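Local coordinates for protein transcriptional regulator (TetR/AcrR family) (Bacillus halodurans, PDB 5GP9) that probably represses genes of fatty acid degradation by binding operator DNA as a TetR-family regulator, and binds palmitic acid, at residues Gly23-Gln28 against Leu108-Thr113; Ser71-Ala76 against Leu83-Asn88. One frame throughout, in Å; residues are numbered along the deposited sequence.

Contact 1. Residues Gly23-Gln28 against Leu108-Thr113; sequences GYHQAQ and LRQSNT. With PLM (palmitic acid), chain E.
Y24 and H25, at the end of helix 8-26, meet Q110 in the loop between helices 98-107 and 113-139, so this small contact of 113 Å² joins the N-terminal DNA-binding part of a TetR-family fold to the C-terminal region, which holds the palmitic acid. Q110 does all the touching from its side, reaching across with an extended chain. Its amide NE2 donates to H25 NE2 at 3.2 Å, and the N-H...N angle of 135° marks a bent bond. The amide stands nearly upright to the Y24 ring, their planes 79° apart, with Q110 OE1 approaching Y24 CE2 obliquely at 3.5 Å. That oxygen is buried by the contact and finds no hydrogen-bond partner in the model. With CG anti to the backbone N (chi1 176°), the Y24 ring sits beside its own carbonyl carbon, and the side chain crosses that of Q110 at about a right angle.

In the second shell, E107 receives the Y24 backbone N-H, while K50 bonds to Y24 O and makes a cation-pi contact with the ring. S111 of the second subunit packs on H25. One residue before Q110, R109 faces the bound palmitic acid: D161 forms a salt bridge with its guanidinium and T104 O accepts from NE. The fatty acid crosses one face of that flat group, its C6 lying 3.4 Å above the plane and its C3 coming within 3.2 Å of R109 NH2.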
loop_
_atom_site.group_PDB
_atom_site.type_symbol
_atom_site.label_atom_id
_atom_site.label_comp_id
_atom_site.label_asym_id
_atom_site.label_seq_id
_atom_site.Cartn_x
_atom_site.Cartn_y
_atom_site.Cartn_z
ATOM N N GLY A 23 6.594 -18.090 3.512
ATOM C CA GLY A 23 5.762 -17.086 4.094
ATOM C C GLY A 23 6.164 -16.934 5.480
ATOM O O GLY A 23 6.780 -17.851 6.057
ATOM N N TYR A 24 5.826 -15.783 6.056
ATOM C CA TYR A 24 6.362 -15.352 7.334
ATOM C C TYR A 24 5.927 -16.219 8.493
ATOM O O TYR A 24 6.723 -16.492 9.419
ATOM C CB TYR A 24 6.005 -13.915 7.663
ATOM C CG TYR A 24 6.449 -13.406 9.060
ATOM C CD1 TYR A 24 7.761 -13.161 9.356
ATOM C CD2 TYR A 24 5.513 -13.139 10.061
ATOM C CE1 TYR A 24 8.151 -12.692 10.580
ATOM C CE2 TYR A 24 5.903 -12.657 11.299
ATOM C CZ TYR A 24 7.214 -12.456 11.553
ATOM O OH TYR A 24 7.618 -12.005 12.764
ATOM N N HIS A 25 4.656 -16.580 8.480
ATOM C CA HIS A 25 4.105 -17.360 9.569
ATOM C C HIS A 25 4.767 -18.734 9.701
ATOM O O HIS A 25 5.122 -19.135 10.783
ATOM C CB HIS A 25 2.588 -17.521 9.402
ATOM C CG HIS A 25 1.839 -16.220 9.392
ATOM N ND1 HIS A 25 0.908 -15.903 8.420
ATOM C CD2 HIS A 25 1.898 -15.148 10.219
ATOM C CE1 HIS A 25 0.407 -14.705 8.662
ATOM N NE2 HIS A 25 0.998 -14.221 9.740
ATOM N N GLN A 26 4.864 -19.463 8.606
ATOM C CA GLN A 26 5.564 -20.725 8.571
ATOM C C GLN A 26 7.111 -20.643 8.667
ATOM O O GLN A 26 7.759 -21.657 8.911
ATOM C CB GLN A 26 5.218 -21.462 7.283
ATOM C CG GLN A 26 3.835 -22.063 7.275
ATOM C CD GLN A 26 3.565 -22.852 6.013
ATOM O OE1 GLN A 26 4.439 -23.014 5.146
ATOM N NE2 GLN A 26 2.349 -23.359 5.904
ATOM N N ALA A 27 7.718 -19.486 8.435
ATOM C CA ALA A 27 9.169 -19.350 8.599
ATOM C C ALA A 27 9.469 -19.595 10.083
ATOM O O ALA A 27 8.735 -19.132 10.927
ATOM C CB ALA A 27 9.641 -17.966 8.174
ATOM N N GLN A 28 10.486 -20.391 10.386
ATOM C CA GLN A 28 10.922 -20.643 11.742
ATOM C C GLN A 28 12.411 -20.530 11.808
ATOM O O GLN A 28 13.089 -20.808 10.842
ATOM C CB GLN A 28 10.526 -22.057 12.162
ATOM C CG GLN A 28 9.181 -22.113 12.888
ATOM C CD GLN A 28 8.360 -23.258 12.406
ATOM O OE1 GLN A 28 8.901 -24.312 12.066
ATOM N NE2 GLN A 28 7.055 -23.049 12.307
ATOM N N LEU A 108 5.893 -8.408 4.837
ATOM C CA LEU A 108 6.120 -7.394 5.835
ATOM C C LEU A 108 4.839 -6.588 6.013
ATOM O O LEU A 108 4.817 -5.521 6.599
ATOM C CB LEU A 108 7.278 -6.566 5.283
ATOM C CG LEU A 108 8.110 -5.633 6.046
ATOM C CD1 LEU A 108 8.855 -6.356 7.157
ATOM C CD2 LEU A 108 9.118 -4.917 5.165
ATOM N N ARG A 109 3.752 -7.038 5.416
ATOM C CA ARG A 109 2.475 -6.376 5.560
ATOM C C ARG A 109 1.697 -7.213 6.624
ATOM O O ARG A 109 1.007 -8.165 6.311
ATOM C CB ARG A 109 1.709 -6.299 4.198
ATOM C CG ARG A 109 2.483 -5.589 3.036
ATOM C CD ARG A 109 3.035 -4.187 3.305
ATOM N NE ARG A 109 4.083 -3.808 2.350
ATOM C CZ ARG A 109 4.072 -2.770 1.503
ATOM N NH1 ARG A 109 5.083 -2.638 0.710
ATOM N NH2 ARG A 109 3.118 -1.823 1.466
ATOM N N GLN A 110 1.834 -6.854 7.885
ATOM C CA GLN A 110 1.215 -7.671 8.932
ATOM C C GLN A 110 0.378 -6.794 9.875
ATOM O O GLN A 110 0.665 -5.612 10.069
ATOM C CB GLN A 110 2.289 -8.474 9.654
ATOM C CG GLN A 110 1.815 -9.867 9.985
ATOM C CD GLN A 110 2.676 -10.546 11.012
ATOM O OE1 GLN A 110 3.670 -9.990 11.457
ATOM N NE2 GLN A 110 2.299 -11.763 11.399
ATOM N N SER A 111 -0.672 -7.379 10.435
ATOM C CA SER A 111 -1.596 -6.646 11.301
ATOM C C SER A 111 -1.102 -6.583 12.784
ATOM O O SER A 111 -1.748 -5.939 13.649
ATOM C CB SER A 111 -3.005 -7.242 11.160
ATOM O OG SER A 111 -2.949 -8.648 10.966
ATOM N N ASN A 112 0.036 -7.229 13.070
ATOM C CA ASN A 112 0.704 -7.066 14.352
ATOM C C ASN A 112 0.974 -5.577 14.577
ATOM O O ASN A 112 1.852 -5.000 13.954
ATOM C CB ASN A 112 2.002 -7.894 14.380
ATOM C CG ASN A 112 2.745 -7.775 15.701
ATOM O OD1 ASN A 112 2.759 -6.705 16.349
ATOM N ND2 ASN A 112 3.378 -8.871 16.110
ATOM N N THR A 113 0.210 -4.955 15.469
ATOM C CA THR A 113 0.288 -3.503 15.663
ATOM C C THR A 113 1.701 -2.980 15.990
ATOM O O THR A 113 2.101 -1.889 15.537
ATOM C CB THR A 113 -0.706 -3.010 16.746
ATOM O OG1 THR A 113 -0.608 -1.583 16.855
ATOM C CG2 THR A 113 -0.443 -3.653 18.138
HETATM C C1 PLM E . 2.150 1.776 3.839
HETATM O O1 PLM E . 2.360 2.105 2.653
HETATM O O2 PLM E . 1.031 1.950 4.321
HETATM C C2 PLM E . 3.242 1.163 4.721
HETATM C C3 PLM E . 3.719 -0.199 4.170
HETATM C C4 PLM E . 4.640 -1.042 5.088
HETATM C C5 PLM E . 6.144 -1.273 4.750
HETATM C C6 PLM E . 6.574 -0.947 3.321
HETATM C C7 PLM E . 7.918 -1.506 2.884
HETATM C C8 PLM E . 8.084 -1.225 1.427
HETATM C C9 PLM E . 9.133 -0.221 1.077
HETATM C CA PLM E . 10.000 -0.790 0.031
HETATM C CB PLM E . 10.889 0.344 -0.438
HETATM C CC PLM E . 11.846 -0.212 -1.475
HETATM C CD PLM E . 12.551 -1.430 -0.868
HETATM C CE PLM E . 14.051 -1.507 -0.979
HETATM C CF PLM E . 14.522 -2.293 0.244
HETATM C CG PLM E . 15.979 -2.552 0.080
#

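Contact 2. Residues Ser71-Ala76 against Leu83-Asn88; sequences SQMNEA and LKILVN
I85 of helix 79-95 projects toward Q72 and M73 near the end of helix 50-74 and A76 just beyond; the two consecutive helices run in roughly opposite directions as a helical hairpin in the C-terminal region of the TetR-family fold. The CA atoms of M73 and I85 are 6.4 Å apart, a close approach that the branches of I85 fill. Its CG2 touches Q72 CB at 3.8 Å and M73 CG also at 3.8 Å. The other branch continues extended, chi2 172°, which carries CD1 to 3.4 Å from Q72 O and to 4.0 Å from A76 CB. Van der Waals contact thus accounts for the tight part, with I85 supplying the largest share of the 229 Å² buried.

The outer side is looser and more polar. Partly exposed Q72 buries 35 Å² against 93 Å² for I85, and the segments share no hydrogen bond. At this rim the polar Q72 OE1 rests in van der Waals contact with the methyl I85 CG2, 3.7 Å away.

Inward, M73 is buried and also packs on L129 of helix 113-139. L86, next to I85, turns to Y126 and L130 of that helix and to L160 of helix 149-169, while L83 reaches helix 180-189 and L191 of the second subunit.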
loop_
_atom_site.group_PDB
_atom_site.type_symbol
_atom_site.label_atom_id
_atom_site.label_comp_id
_atom_site.label_asym_id
_atom_site.label_seq_id
_atom_site.Cartn_x
_atom_site.Cartn_y
_atom_site.Cartn_z
ATOM N N SER A 71 23.377 9.427 -2.687
ATOM C CA SER A 71 24.659 9.723 -3.334
ATOM C C SER A 71 24.549 9.726 -4.860
ATOM O O SER A 71 25.281 10.469 -5.535
ATOM C CB SER A 71 25.779 8.808 -2.825
ATOM O OG SER A 71 25.717 7.538 -3.411
ATOM N N GLN A 72 23.661 8.920 -5.431
ATOM C CA GLN A 72 23.458 8.998 -6.875
ATOM C C GLN A 72 22.808 10.290 -7.266
ATOM O O GLN A 72 23.120 10.824 -8.318
ATOM C CB GLN A 72 22.612 7.875 -7.385
ATOM C CG GLN A 72 23.283 6.573 -7.287
ATOM C CD GLN A 72 22.449 5.566 -7.959
ATOM O OE1 GLN A 72 21.579 5.911 -8.782
ATOM N NE2 GLN A 72 22.679 4.314 -7.641
ATOM N N MET A 73 21.878 10.741 -6.409
ATOM C CA MET A 73 21.176 12.006 -6.551
ATOM C C MET A 73 22.143 13.164 -6.414
ATOM O O MET A 73 22.032 14.129 -7.141
ATOM C CB MET A 73 20.107 12.146 -5.452
ATOM C CG MET A 73 18.843 11.383 -5.759
ATOM S SD MET A 73 17.350 12.000 -4.915
ATOM C CE MET A 73 17.855 12.091 -3.269
ATOM N N ASN A 74 23.075 13.061 -5.466
ATOM C CA ASN A 74 24.066 14.139 -5.181
ATOM C C ASN A 74 24.992 14.413 -6.357
ATOM O O ASN A 74 25.462 15.534 -6.530
ATOM C CB ASN A 74 24.879 13.836 -3.903
ATOM C CG ASN A 74 24.072 14.059 -2.629
ATOM O OD1 ASN A 74 22.859 14.296 -2.665
ATOM N ND2 ASN A 74 24.737 13.962 -1.496
ATOM N N GLU A 75 25.210 13.390 -7.171
ATOM C CA GLU A 75 25.930 13.561 -8.405
ATOM C C GLU A 75 25.124 14.222 -9.530
ATOM O O GLU A 75 25.719 14.667 -10.504
ATOM C CB GLU A 75 26.554 12.227 -8.833
ATOM C CG GLU A 75 27.788 11.886 -7.988
ATOM C CD GLU A 75 28.126 10.406 -7.947
ATOM O OE1 GLU A 75 27.744 9.670 -8.894
ATOM O OE2 GLU A 75 28.784 9.982 -6.957
ATOM N N ALA A 76 23.796 14.322 -9.423
ATOM C CA ALA A 76 22.997 14.946 -10.504
ATOM C C ALA A 76 22.938 16.479 -10.356
ATOM O O ALA A 76 23.324 17.009 -9.329
ATOM C CB ALA A 76 21.587 14.389 -10.501
ATOM N N LEU A 83 14.446 12.815 -9.306
ATOM C CA LEU A 83 13.227 11.997 -9.153
ATOM C C LEU A 83 13.398 10.732 -10.032
ATOM O O LEU A 83 13.022 9.619 -9.607
ATOM C CB LEU A 83 11.929 12.767 -9.516
ATOM C CG LEU A 83 10.582 11.995 -9.338
ATOM C CD1 LEU A 83 10.429 11.553 -7.897
ATOM C CD2 LEU A 83 9.403 12.882 -9.701
ATOM N N LYS A 84 13.983 10.855 -11.239
ATOM C CA LYS A 84 14.122 9.731 -12.075
ATOM C C LYS A 84 15.089 8.737 -11.457
ATOM O O LYS A 84 14.780 7.577 -11.506
ATOM C CB LYS A 84 14.544 10.097 -13.514
ATOM C CG LYS A 84 14.568 8.890 -14.444
ATOM C CD LYS A 84 14.957 9.220 -15.894
ATOM C CE LYS A 84 13.877 9.987 -16.659
ATOM N NZ LYS A 84 12.639 9.195 -16.892
ATOM N N ILE A 85 16.173 9.221 -10.801
ATOM C CA ILE A 85 17.114 8.419 -10.045
ATOM C C ILE A 85 16.467 7.640 -8.899
ATOM O O ILE A 85 16.716 6.439 -8.719
ATOM C CB ILE A 85 18.264 9.292 -9.472
ATOM C CG1 ILE A 85 19.226 9.624 -10.638
ATOM C CG2 ILE A 85 19.039 8.592 -8.353
ATOM C CD1 ILE A 85 20.322 10.630 -10.293
ATOM N N LEU A 86 15.544 8.308 -8.242
ATOM C CA LEU A 86 14.819 7.685 -7.115
ATOM C C LEU A 86 13.890 6.589 -7.640
ATOM O O LEU A 86 13.933 5.477 -7.105
ATOM C CB LEU A 86 14.054 8.736 -6.293
ATOM C CG LEU A 86 13.346 8.207 -5.032
ATOM C CD1 LEU A 86 13.463 9.175 -3.844
ATOM C CD2 LEU A 86 11.911 7.974 -5.442
ATOM N N VAL A 87 13.100 6.853 -8.669
ATOM C CA VAL A 87 12.212 5.819 -9.246
ATOM C C VAL A 87 13.013 4.609 -9.757
ATOM O O VAL A 87 12.700 3.462 -9.508
ATOM C CB VAL A 87 11.334 6.436 -10.337
ATOM C CG1 VAL A 87 10.493 5.423 -11.033
ATOM C CG2 VAL A 87 10.441 7.541 -9.687
ATOM N N ASN A 88 14.066 4.923 -10.497
ATOM C CA ASN A 88 14.918 3.916 -11.048
ATOM C C ASN A 88 15.590 3.053 -10.003
ATOM O O ASN A 88 15.511 1.841 -10.113
ATOM C CB ASN A 88 15.900 4.576 -12.014
ATOM C CG ASN A 88 16.783 3.568 -12.674
ATOM O OD1 ASN A 88 16.294 2.698 -13.435
ATOM N ND2 ASN A 88 18.075 3.592 -12.318
#

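Overall arrangement
From the N terminus, the chain leaves helix 8-26 at residues 23-28, passes through the predicted helix-turn-helix at 28-47 and enters the long helix 50-74. Contact 2 closes the short loop at its end, with 6 residues between 71-76 and 83-88. After helices 79-95 and 98-107, the chain reaches 108-113, where contact 1 closes a loop of 79 intervening residues, within which contact 2 is nested. The centres are 32 Å apart, on opposite sides of the chain's centre, and the nearest atoms about 14 Å. Contact 1 bridges the N-terminal and C-terminal parts of the fold, whereas contact 2 joins consecutive helices of the C-terminal region.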